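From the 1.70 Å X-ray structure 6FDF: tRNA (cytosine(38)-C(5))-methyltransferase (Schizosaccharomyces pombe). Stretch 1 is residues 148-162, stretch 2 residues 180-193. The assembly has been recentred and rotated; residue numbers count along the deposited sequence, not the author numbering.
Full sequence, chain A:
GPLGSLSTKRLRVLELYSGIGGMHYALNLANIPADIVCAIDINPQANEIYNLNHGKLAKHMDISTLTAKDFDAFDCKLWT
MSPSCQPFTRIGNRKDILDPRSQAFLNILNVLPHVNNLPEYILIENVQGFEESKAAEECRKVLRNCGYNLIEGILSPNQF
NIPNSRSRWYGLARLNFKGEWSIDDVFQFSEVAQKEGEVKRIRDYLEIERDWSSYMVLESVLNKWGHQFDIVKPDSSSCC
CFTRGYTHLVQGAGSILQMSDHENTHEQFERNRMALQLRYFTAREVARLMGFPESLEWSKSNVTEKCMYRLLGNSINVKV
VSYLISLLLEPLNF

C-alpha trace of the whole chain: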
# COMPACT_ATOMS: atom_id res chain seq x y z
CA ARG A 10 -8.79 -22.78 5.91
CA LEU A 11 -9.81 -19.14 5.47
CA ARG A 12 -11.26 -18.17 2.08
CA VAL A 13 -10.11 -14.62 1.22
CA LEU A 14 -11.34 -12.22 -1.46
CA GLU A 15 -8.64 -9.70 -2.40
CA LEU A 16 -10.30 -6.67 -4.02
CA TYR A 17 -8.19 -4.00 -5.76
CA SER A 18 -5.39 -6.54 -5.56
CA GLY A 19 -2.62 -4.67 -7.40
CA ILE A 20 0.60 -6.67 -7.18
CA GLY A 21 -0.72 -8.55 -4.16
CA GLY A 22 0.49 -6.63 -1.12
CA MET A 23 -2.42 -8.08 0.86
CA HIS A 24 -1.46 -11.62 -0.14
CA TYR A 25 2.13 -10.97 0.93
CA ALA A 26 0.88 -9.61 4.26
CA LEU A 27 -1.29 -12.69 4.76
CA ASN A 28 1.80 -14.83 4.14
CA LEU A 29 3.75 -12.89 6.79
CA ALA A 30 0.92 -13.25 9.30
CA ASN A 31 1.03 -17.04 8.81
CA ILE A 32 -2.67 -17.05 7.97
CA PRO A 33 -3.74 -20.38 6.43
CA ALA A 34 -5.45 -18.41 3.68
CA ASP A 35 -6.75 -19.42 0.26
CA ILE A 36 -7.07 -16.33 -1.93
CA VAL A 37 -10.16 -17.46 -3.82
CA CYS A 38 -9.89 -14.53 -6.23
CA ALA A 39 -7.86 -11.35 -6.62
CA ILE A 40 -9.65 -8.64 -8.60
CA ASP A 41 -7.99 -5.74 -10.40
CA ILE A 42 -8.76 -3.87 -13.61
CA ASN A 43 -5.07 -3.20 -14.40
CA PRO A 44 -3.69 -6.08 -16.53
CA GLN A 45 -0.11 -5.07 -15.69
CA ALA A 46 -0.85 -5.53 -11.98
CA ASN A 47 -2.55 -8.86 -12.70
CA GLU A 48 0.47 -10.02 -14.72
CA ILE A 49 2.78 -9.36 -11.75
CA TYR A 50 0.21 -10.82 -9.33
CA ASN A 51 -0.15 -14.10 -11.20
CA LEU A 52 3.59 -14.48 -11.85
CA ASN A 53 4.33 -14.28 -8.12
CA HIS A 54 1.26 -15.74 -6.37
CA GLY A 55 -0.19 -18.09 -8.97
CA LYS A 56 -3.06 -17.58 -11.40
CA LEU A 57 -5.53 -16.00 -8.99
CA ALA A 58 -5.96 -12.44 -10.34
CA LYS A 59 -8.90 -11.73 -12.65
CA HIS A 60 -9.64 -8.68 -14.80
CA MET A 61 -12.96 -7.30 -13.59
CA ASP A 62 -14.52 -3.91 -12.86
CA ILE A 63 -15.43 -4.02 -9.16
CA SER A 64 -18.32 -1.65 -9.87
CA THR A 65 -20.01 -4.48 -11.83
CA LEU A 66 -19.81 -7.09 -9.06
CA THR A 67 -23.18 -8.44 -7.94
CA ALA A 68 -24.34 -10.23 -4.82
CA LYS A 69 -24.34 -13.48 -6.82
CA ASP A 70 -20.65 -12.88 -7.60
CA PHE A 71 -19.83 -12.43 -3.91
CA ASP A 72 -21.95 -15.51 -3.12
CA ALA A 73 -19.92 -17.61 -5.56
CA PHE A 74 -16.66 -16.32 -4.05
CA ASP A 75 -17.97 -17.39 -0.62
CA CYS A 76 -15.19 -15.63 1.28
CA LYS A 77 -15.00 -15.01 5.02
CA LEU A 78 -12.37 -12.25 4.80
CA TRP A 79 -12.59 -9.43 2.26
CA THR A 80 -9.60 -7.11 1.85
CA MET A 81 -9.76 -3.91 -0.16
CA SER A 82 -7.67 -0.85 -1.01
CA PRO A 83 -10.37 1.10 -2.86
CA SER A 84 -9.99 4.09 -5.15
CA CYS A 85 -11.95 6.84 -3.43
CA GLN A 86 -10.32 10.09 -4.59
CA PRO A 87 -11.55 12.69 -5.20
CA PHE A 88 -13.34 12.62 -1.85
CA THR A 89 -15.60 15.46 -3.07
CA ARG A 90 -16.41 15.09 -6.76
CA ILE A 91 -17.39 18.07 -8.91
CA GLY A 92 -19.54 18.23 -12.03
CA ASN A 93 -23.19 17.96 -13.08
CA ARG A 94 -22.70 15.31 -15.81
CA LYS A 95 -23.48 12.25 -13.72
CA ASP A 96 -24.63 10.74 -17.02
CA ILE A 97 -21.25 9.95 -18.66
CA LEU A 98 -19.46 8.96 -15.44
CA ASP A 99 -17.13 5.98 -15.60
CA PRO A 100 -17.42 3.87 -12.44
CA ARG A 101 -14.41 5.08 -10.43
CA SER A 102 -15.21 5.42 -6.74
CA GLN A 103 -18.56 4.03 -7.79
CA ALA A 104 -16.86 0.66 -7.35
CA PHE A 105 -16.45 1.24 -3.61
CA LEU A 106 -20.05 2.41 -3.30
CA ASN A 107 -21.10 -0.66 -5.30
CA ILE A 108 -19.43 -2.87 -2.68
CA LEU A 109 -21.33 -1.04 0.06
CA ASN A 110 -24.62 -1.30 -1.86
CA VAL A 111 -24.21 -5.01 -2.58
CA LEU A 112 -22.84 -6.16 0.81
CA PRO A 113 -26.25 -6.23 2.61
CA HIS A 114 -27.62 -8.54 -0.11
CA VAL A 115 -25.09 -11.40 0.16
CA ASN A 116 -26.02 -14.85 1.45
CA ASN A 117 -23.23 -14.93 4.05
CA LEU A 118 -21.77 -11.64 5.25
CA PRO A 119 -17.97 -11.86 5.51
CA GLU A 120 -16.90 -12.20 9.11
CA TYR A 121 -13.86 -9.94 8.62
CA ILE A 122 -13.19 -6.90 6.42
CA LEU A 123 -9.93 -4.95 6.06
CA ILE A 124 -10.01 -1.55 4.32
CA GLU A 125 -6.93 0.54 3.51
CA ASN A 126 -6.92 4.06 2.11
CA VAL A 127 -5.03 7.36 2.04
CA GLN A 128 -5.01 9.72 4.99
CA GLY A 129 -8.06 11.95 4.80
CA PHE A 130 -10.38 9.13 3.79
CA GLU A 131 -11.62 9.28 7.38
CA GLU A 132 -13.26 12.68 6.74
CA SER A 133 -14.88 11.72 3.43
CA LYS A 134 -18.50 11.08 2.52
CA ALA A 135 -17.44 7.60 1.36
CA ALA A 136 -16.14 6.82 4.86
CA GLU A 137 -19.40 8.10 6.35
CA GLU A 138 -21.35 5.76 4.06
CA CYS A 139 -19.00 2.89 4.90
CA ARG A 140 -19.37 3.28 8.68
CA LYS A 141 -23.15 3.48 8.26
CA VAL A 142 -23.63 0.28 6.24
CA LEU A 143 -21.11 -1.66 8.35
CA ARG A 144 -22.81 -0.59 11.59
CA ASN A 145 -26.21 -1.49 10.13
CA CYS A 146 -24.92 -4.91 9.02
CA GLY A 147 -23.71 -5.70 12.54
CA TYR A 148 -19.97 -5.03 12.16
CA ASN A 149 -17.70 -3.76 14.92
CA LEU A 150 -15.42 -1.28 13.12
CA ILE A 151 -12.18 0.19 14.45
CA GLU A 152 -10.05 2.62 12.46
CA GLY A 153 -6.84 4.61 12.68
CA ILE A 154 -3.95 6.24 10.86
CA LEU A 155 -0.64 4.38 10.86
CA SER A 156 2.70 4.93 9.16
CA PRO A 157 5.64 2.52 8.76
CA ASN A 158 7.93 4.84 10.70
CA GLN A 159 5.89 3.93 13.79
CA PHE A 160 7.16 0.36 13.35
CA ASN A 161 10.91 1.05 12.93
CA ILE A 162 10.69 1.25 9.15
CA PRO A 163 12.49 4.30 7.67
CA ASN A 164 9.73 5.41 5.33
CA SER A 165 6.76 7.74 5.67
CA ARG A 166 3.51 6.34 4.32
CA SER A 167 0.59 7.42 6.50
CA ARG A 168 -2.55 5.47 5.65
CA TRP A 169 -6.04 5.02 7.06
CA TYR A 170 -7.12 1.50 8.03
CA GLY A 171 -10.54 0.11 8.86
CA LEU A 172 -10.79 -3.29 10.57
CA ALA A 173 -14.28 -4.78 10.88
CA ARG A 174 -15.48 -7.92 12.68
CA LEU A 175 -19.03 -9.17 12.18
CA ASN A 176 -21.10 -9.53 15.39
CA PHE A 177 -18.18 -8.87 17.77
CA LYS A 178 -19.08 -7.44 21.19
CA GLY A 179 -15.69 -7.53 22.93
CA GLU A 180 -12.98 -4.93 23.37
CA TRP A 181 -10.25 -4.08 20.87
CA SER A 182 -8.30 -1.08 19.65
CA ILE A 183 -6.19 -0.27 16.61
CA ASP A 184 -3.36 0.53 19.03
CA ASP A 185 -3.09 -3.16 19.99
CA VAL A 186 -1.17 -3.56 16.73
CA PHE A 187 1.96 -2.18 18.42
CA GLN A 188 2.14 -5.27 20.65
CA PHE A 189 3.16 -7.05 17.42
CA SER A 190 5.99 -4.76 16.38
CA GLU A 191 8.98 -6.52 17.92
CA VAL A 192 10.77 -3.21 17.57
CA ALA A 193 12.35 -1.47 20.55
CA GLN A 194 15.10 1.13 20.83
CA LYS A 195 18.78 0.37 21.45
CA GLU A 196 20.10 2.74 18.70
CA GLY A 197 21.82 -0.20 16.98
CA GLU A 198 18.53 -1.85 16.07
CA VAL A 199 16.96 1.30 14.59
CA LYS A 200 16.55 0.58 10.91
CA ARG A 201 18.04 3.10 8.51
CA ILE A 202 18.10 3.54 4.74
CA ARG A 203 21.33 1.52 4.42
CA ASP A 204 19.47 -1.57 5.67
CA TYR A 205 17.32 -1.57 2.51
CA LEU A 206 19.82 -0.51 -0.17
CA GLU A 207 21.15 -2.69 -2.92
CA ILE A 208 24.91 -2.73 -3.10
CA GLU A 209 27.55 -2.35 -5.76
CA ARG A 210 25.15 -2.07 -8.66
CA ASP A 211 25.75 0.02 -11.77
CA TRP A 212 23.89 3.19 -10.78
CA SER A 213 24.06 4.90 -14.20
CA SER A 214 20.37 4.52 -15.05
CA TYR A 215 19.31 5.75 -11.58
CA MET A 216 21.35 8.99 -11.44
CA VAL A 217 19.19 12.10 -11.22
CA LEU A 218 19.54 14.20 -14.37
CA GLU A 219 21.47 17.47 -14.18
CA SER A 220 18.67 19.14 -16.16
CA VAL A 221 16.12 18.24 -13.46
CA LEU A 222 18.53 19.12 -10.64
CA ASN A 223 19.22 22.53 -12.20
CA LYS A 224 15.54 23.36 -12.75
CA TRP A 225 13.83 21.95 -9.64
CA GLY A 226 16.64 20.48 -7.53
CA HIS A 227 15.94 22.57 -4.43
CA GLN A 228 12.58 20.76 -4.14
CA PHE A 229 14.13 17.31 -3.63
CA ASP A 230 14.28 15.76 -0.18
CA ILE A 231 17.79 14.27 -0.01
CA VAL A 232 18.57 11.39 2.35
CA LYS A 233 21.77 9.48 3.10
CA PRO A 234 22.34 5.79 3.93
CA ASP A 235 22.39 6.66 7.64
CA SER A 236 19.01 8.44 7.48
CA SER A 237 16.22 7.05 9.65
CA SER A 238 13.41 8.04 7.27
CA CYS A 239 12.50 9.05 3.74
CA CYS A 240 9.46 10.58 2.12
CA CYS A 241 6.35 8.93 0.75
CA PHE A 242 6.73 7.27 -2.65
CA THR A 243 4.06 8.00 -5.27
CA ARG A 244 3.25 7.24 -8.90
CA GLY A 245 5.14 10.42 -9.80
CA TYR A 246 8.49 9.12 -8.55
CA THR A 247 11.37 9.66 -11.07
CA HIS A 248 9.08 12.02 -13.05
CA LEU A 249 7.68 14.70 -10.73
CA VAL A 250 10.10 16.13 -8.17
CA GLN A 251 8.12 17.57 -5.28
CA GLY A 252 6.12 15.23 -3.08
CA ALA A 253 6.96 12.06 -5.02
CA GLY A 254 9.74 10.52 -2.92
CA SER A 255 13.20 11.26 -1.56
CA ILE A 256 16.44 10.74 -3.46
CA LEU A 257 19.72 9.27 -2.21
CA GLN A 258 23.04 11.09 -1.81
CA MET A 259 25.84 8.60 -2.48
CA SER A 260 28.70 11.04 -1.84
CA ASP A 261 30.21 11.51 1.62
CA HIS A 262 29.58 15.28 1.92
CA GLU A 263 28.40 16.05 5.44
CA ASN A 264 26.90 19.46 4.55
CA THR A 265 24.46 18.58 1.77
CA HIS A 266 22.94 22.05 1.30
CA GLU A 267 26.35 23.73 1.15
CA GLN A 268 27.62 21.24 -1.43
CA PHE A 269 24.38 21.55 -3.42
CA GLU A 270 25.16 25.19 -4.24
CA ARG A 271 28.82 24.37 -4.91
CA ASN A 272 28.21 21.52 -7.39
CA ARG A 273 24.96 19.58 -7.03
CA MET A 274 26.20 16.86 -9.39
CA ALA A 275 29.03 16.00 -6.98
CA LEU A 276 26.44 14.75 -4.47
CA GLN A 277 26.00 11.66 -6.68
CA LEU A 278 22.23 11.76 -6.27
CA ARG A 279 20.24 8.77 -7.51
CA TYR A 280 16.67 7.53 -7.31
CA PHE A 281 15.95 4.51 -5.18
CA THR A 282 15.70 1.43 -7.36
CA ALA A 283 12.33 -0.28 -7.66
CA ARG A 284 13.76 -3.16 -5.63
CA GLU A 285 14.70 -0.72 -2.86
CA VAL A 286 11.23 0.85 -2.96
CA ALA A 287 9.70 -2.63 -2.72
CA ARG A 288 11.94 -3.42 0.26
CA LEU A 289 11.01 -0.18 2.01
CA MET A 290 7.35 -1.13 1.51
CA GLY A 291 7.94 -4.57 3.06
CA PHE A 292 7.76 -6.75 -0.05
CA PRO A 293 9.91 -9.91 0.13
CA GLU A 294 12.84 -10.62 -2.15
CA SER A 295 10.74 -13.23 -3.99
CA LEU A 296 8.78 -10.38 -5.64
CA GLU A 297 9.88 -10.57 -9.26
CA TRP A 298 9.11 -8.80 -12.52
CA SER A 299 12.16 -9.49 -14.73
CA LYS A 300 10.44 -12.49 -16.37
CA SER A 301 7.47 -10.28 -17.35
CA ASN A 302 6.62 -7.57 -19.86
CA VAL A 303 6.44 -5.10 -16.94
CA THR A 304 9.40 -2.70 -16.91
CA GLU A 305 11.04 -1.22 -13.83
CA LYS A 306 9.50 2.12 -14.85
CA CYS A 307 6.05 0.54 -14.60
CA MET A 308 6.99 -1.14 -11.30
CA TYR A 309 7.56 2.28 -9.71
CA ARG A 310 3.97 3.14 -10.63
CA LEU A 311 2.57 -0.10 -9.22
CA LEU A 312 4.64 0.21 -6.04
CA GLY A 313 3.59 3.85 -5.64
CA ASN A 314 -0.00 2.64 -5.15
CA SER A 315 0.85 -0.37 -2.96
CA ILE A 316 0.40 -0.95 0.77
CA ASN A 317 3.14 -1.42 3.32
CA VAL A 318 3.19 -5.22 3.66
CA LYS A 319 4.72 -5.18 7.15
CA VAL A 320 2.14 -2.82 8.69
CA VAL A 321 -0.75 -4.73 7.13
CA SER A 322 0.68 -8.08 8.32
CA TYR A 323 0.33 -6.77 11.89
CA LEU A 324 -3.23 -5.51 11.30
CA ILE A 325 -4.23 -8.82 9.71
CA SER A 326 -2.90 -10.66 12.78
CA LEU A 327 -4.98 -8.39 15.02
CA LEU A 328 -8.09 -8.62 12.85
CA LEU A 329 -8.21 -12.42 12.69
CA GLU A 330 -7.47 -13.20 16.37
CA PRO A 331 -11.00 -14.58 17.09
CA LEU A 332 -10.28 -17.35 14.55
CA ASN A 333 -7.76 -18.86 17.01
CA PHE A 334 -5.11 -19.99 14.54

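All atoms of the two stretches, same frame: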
# COMPACT_ATOMS: atom_id res chain seq x y z
N TYR A 148 -21.42 -5.01 12.00
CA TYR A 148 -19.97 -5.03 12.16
C TYR A 148 -19.52 -4.12 13.29
O TYR A 148 -20.09 -3.05 13.54
CB TYR A 148 -19.27 -4.62 10.87
CG TYR A 148 -19.37 -5.64 9.77
CD1 TYR A 148 -20.46 -5.65 8.90
CD2 TYR A 148 -18.38 -6.61 9.60
CE1 TYR A 148 -20.56 -6.59 7.90
CE2 TYR A 148 -18.48 -7.56 8.60
CZ TYR A 148 -19.58 -7.54 7.75
OH TYR A 148 -19.70 -8.47 6.75
N ASN A 149 -18.46 -4.57 13.97
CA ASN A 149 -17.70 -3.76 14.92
C ASN A 149 -16.49 -3.23 14.16
O ASN A 149 -15.61 -4.00 13.76
CB ASN A 149 -17.28 -4.61 16.13
CG ASN A 149 -16.66 -3.79 17.24
OD1 ASN A 149 -15.87 -2.87 16.99
ND2 ASN A 149 -16.99 -4.13 18.49
N LEU A 150 -16.46 -1.92 13.92
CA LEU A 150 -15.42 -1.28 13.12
C LEU A 150 -14.49 -0.47 14.01
O LEU A 150 -14.95 0.37 14.80
CB LEU A 150 -16.03 -0.38 12.04
CG LEU A 150 -15.06 0.46 11.20
CD1 LEU A 150 -14.26 -0.41 10.25
CD2 LEU A 150 -15.81 1.55 10.43
N ILE A 151 -13.18 -0.70 13.88
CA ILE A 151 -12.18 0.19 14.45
C ILE A 151 -11.34 0.76 13.31
O ILE A 151 -11.22 0.14 12.25
CB ILE A 151 -11.28 -0.52 15.49
CG1 ILE A 151 -10.52 -1.68 14.86
CG2 ILE A 151 -12.13 -0.99 16.67
CD1 ILE A 151 -9.42 -2.24 15.75
N GLU A 152 -10.81 1.96 13.52
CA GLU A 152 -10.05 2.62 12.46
C GLU A 152 -8.94 3.46 13.07
O GLU A 152 -8.98 3.83 14.25
CB GLU A 152 -10.96 3.47 11.56
CG GLU A 152 -11.72 4.56 12.27
CD GLU A 152 -12.71 5.26 11.35
OE1 GLU A 152 -13.87 4.80 11.27
OE2 GLU A 152 -12.32 6.26 10.72
N GLY A 153 -7.94 3.76 12.24
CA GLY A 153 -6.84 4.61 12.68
C GLY A 153 -5.91 4.92 11.54
O GLY A 153 -6.00 4.34 10.45
N ILE A 154 -5.00 5.86 11.80
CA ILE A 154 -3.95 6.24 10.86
C ILE A 154 -2.63 5.69 11.37
O ILE A 154 -2.27 5.91 12.54
CB ILE A 154 -3.87 7.77 10.69
CG1 ILE A 154 -5.26 8.36 10.40
CG2 ILE A 154 -2.87 8.15 9.60
CD1 ILE A 154 -5.79 8.01 9.05
N LEU A 155 -1.90 5.00 10.50
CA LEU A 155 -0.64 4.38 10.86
C LEU A 155 0.37 4.62 9.75
O LEU A 155 0.01 4.66 8.57
CB LEU A 155 -0.79 2.87 11.11
CG LEU A 155 -1.72 2.46 12.26
CD1 LEU A 155 -2.07 0.98 12.16
CD2 LEU A 155 -1.07 2.78 13.60
N SER A 156 1.63 4.78 10.13
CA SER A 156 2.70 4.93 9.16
C SER A 156 3.81 3.94 9.49
O SER A 156 4.00 3.58 10.65
CB SER A 156 3.26 6.37 9.19
OG SER A 156 4.40 6.51 8.36
N PRO A 157 4.57 3.49 8.48
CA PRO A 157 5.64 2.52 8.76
C PRO A 157 6.69 3.05 9.73
O PRO A 157 7.30 2.25 10.46
CB PRO A 157 6.23 2.24 7.37
CG PRO A 157 5.11 2.55 6.42
CD PRO A 157 4.38 3.71 7.03
N ASN A 158 6.91 4.36 9.78
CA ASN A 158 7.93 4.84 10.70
C ASN A 158 7.49 4.80 12.16
O ASN A 158 8.25 5.23 13.03
CB ASN A 158 8.39 6.26 10.30
CG ASN A 158 7.26 7.27 10.25
OD1 ASN A 158 6.26 7.14 10.96
ND2 ASN A 158 7.43 8.29 9.42
N GLN A 159 6.29 4.29 12.44
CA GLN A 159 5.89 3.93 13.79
C GLN A 159 6.28 2.51 14.15
O GLN A 159 6.08 2.08 15.29
CB GLN A 159 4.38 4.09 13.97
CG GLN A 159 3.86 5.49 13.73
CD GLN A 159 2.36 5.56 13.86
OE1 GLN A 159 1.63 5.06 13.00
NE2 GLN A 159 1.88 6.15 14.95
N PHE A 160 6.82 1.76 13.19
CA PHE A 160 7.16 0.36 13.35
C PHE A 160 8.62 0.12 12.99
O PHE A 160 8.99 -0.97 12.55
CB PHE A 160 6.25 -0.52 12.49
CG PHE A 160 4.78 -0.40 12.83
CD1 PHE A 160 4.00 0.60 12.25
CD2 PHE A 160 4.17 -1.29 13.70
CE1 PHE A 160 2.65 0.71 12.55
CE2 PHE A 160 2.82 -1.18 14.01
CZ PHE A 160 2.06 -0.18 13.43
N ASN A 161 9.46 1.15 13.18
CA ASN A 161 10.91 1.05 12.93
C ASN A 161 11.19 0.72 11.47
O ASN A 161 12.04 -0.12 11.15
CB ASN A 161 11.56 0.01 13.81
CG ASN A 161 13.08 0.09 13.80
OD1 ASN A 161 13.67 1.13 13.52
ND2 ASN A 161 13.73 -1.03 14.13
N ILE A 162 10.47 1.37 10.58
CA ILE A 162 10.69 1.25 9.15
C ILE A 162 10.97 2.67 8.65
O ILE A 162 10.16 3.57 8.89
CB ILE A 162 9.48 0.64 8.42
CG1 ILE A 162 9.20 -0.76 8.96
CG2 ILE A 162 9.72 0.61 6.91
CD1 ILE A 162 7.79 -1.26 8.66
N GLU A 180 -13.76 -6.15 23.31
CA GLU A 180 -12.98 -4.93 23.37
C GLU A 180 -11.73 -5.09 22.52
O GLU A 180 -11.02 -6.09 22.63
CB GLU A 180 -12.60 -4.58 24.82
CG GLU A 180 -13.79 -4.29 25.72
CD GLU A 180 -14.43 -2.95 25.44
OE1 GLU A 180 -13.73 -2.04 24.96
OE2 GLU A 180 -15.65 -2.80 25.70
N TRP A 181 -11.48 -4.11 21.66
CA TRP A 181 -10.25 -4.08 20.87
C TRP A 181 -9.98 -2.65 20.46
O TRP A 181 -10.85 -1.78 20.54
CB TRP A 181 -10.30 -5.01 19.65
CG TRP A 181 -11.36 -4.72 18.60
CD1 TRP A 181 -12.57 -4.12 18.79
CD2 TRP A 181 -11.28 -5.03 17.21
NE1 TRP A 181 -13.25 -4.04 17.60
CE2 TRP A 181 -12.48 -4.59 16.61
CE3 TRP A 181 -10.31 -5.63 16.40
CZ2 TRP A 181 -12.73 -4.74 15.24
CZ3 TRP A 181 -10.56 -5.78 15.05
CH2 TRP A 181 -11.76 -5.33 14.48
N SER A 182 -8.75 -2.41 20.02
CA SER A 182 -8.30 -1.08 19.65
C SER A 182 -7.23 -1.22 18.59
O SER A 182 -6.43 -2.16 18.62
CB SER A 182 -7.74 -0.32 20.86
OG SER A 182 -7.10 0.87 20.45
N ILE A 183 -7.21 -0.27 17.65
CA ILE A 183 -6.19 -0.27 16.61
C ILE A 183 -4.80 -0.21 17.23
O ILE A 183 -3.84 -0.74 16.65
CB ILE A 183 -6.44 0.91 15.64
CG1 ILE A 183 -5.66 0.71 14.34
CG2 ILE A 183 -6.13 2.25 16.29
CD1 ILE A 183 -6.43 -0.06 13.29
N ASP A 184 -4.67 0.38 18.41
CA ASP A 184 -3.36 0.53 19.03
C ASP A 184 -2.79 -0.79 19.53
O ASP A 184 -1.60 -0.85 19.86
CB ASP A 184 -3.45 1.53 20.19
CG ASP A 184 -3.77 2.93 19.72
OD1 ASP A 184 -3.22 3.35 18.67
OD2 ASP A 184 -4.56 3.62 20.39
N ASP A 185 -3.61 -1.85 19.60
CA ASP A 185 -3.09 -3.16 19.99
C ASP A 185 -2.06 -3.67 19.00
O ASP A 185 -1.25 -4.54 19.34
CB ASP A 185 -4.24 -4.16 20.14
CG ASP A 185 -5.31 -3.67 21.11
OD1 ASP A 185 -4.95 -3.01 22.10
OD2 ASP A 185 -6.50 -3.95 20.87
N VAL A 186 -2.06 -3.12 17.78
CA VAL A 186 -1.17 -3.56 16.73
C VAL A 186 0.29 -3.35 17.11
O VAL A 186 1.17 -4.02 16.57
CB VAL A 186 -1.52 -2.82 15.42
CG1 VAL A 186 -0.96 -1.40 15.41
CG2 VAL A 186 -1.06 -3.59 14.22
N PHE A 187 0.58 -2.43 18.04
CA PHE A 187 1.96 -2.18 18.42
C PHE A 187 2.53 -3.29 19.29
O PHE A 187 3.76 -3.42 19.38
CB PHE A 187 2.07 -0.81 19.09
CG PHE A 187 1.85 0.32 18.13
CD1 PHE A 187 2.85 0.67 17.23
CD2 PHE A 187 0.63 0.96 18.06
CE1 PHE A 187 2.64 1.68 16.31
CE2 PHE A 187 0.42 1.96 17.12
CZ PHE A 187 1.43 2.33 16.26
N GLN A 188 1.68 -4.10 19.92
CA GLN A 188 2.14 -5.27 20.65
C GLN A 188 2.75 -6.32 19.72
O GLN A 188 3.40 -7.26 20.21
CB GLN A 188 1.00 -5.89 21.45
CG GLN A 188 0.45 -4.99 22.55
CD GLN A 188 -0.89 -5.45 23.07
OE1 GLN A 188 -1.16 -6.65 23.15
NE2 GLN A 188 -1.75 -4.50 23.41
N PHE A 189 2.58 -6.16 18.41
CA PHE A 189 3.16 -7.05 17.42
C PHE A 189 4.48 -6.55 16.86
O PHE A 189 5.26 -7.36 16.34
CB PHE A 189 2.22 -7.25 16.22
CG PHE A 189 0.95 -7.94 16.56
CD1 PHE A 189 0.96 -9.25 17.02
CD2 PHE A 189 -0.26 -7.30 16.38
CE1 PHE A 189 -0.22 -9.89 17.33
CE2 PHE A 189 -1.45 -7.95 16.68
CZ PHE A 189 -1.42 -9.25 17.15
N SER A 190 4.76 -5.26 16.96
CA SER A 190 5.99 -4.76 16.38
C SER A 190 7.09 -5.06 17.38
O SER A 190 7.18 -4.42 18.44
CB SER A 190 5.89 -3.27 16.07
OG SER A 190 5.76 -2.49 17.25
N GLU A 191 7.94 -6.03 17.03
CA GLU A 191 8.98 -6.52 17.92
C GLU A 191 9.94 -5.40 18.28
O GLU A 191 10.64 -5.46 19.29
CB GLU A 191 9.75 -7.63 17.20
CG GLU A 191 11.25 -7.60 17.42
CD GLU A 191 11.97 -8.64 16.61
OE1 GLU A 191 13.00 -9.16 17.09
OE2 GLU A 191 11.54 -8.90 15.47
N VAL A 192 9.87 -4.34 17.49
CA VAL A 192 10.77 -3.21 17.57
C VAL A 192 10.80 -2.53 18.93
O VAL A 192 9.79 -2.38 19.62
CB VAL A 192 10.47 -2.19 16.47
CG1 VAL A 192 9.19 -1.47 16.76
CG2 VAL A 192 11.55 -1.20 16.57
N ALA A 193 12.01 -2.14 19.32
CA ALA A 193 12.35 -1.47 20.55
C ALA A 193 13.46 -0.51 20.17
O ALA A 193 13.82 -0.39 18.99
CB ALA A 193 12.77 -2.46 21.64
O HOH W 1 6.73 0.25 17.17

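This is a mainly apolar side-chain contact, pinned near one end by a single direct hydrogen bond and near the other by a bridging water. The two stretches bury 768 Å² between them, both sides summed.

Stretch 1 runs as a strand from Tyr-148 to Leu-155, then turns through a short 3-10 segment that begins at Pro-157. Stretch 2 starts extended and forms a 3-10 segment from Ile-183 to Gln-188. No backbone hydrogen bond joins the two. Both chains advance in the same direction along the contact: Gly-153 lies near Ile-183, Phe-160 near Ser-190 and Asn-161 near Val-192.

The strand alternates. Asn-149, Ile-151 and Leu-155 point their CA-to-CB bonds toward stretch 2, while Leu-150, Glu-152 and Ile-154 point away. Gly-153 falls in the facing set but has no side chain. An ideal CB there would lie 3.0 Å from Ile-183 CG2, a clash.

The direct hydrogen bond runs from Trp-181 NE1 to Asn-149 OD1, at 2.9 Å and 173°. It is nearly straight and lies near the plane of the indole, where the N-H points. Asn-149 ND2 is bonded elsewhere in the structure. Ile-151 covers one face of the same indole. Its CD1 sits 3.6 Å from the centroid of the six-membered ring of Trp-181, only 14° off the normal, a CH-pi contact. The same CD1 also reaches Ile-183 N at 3.5 Å.

Stretch 2 holds its own turn. Ser-182 N donates to Asp-185 OD2 (2.9 Å), and Asp-184 N donates to Ser-182 OG (3.2 Å).

Farther along, Leu-155 meets three apolar side chains of the 3-10 segment. Its CD1 lies 4.2 Å from both Ile-183 CG1 and Val-186 CG1, and its CD2 lies 3.7 Å from Phe-187 CZ.

Phe-160 brings its ring end closer to stretch 2. Its plane is 10° from that of Phe-187, with centroids 4.7 Å apart, but the rings are slid apart and barely overlap. Val-186 CG1, 3.8 Å from Phe-160 CZ, and Ser-190 CB, 3.5 Å from Phe-160 CD2, pack at the ring edge.

Gln-159 borders this cluster. Its OE1 accepts from Ser-156 N (2.9 Å), securing the turn. Water 1 donates to Gln-159 O (2.7 Å) and hydrogen-bonds Ser-190 OG (2.9 Å), linking the backbone of one stretch to a side chain of the other.

At the far end, Asn-161 CB approaches Val-192 CG2 to 3.0 Å. Val-192 is poorly ordered, so this tight distance deserves caution.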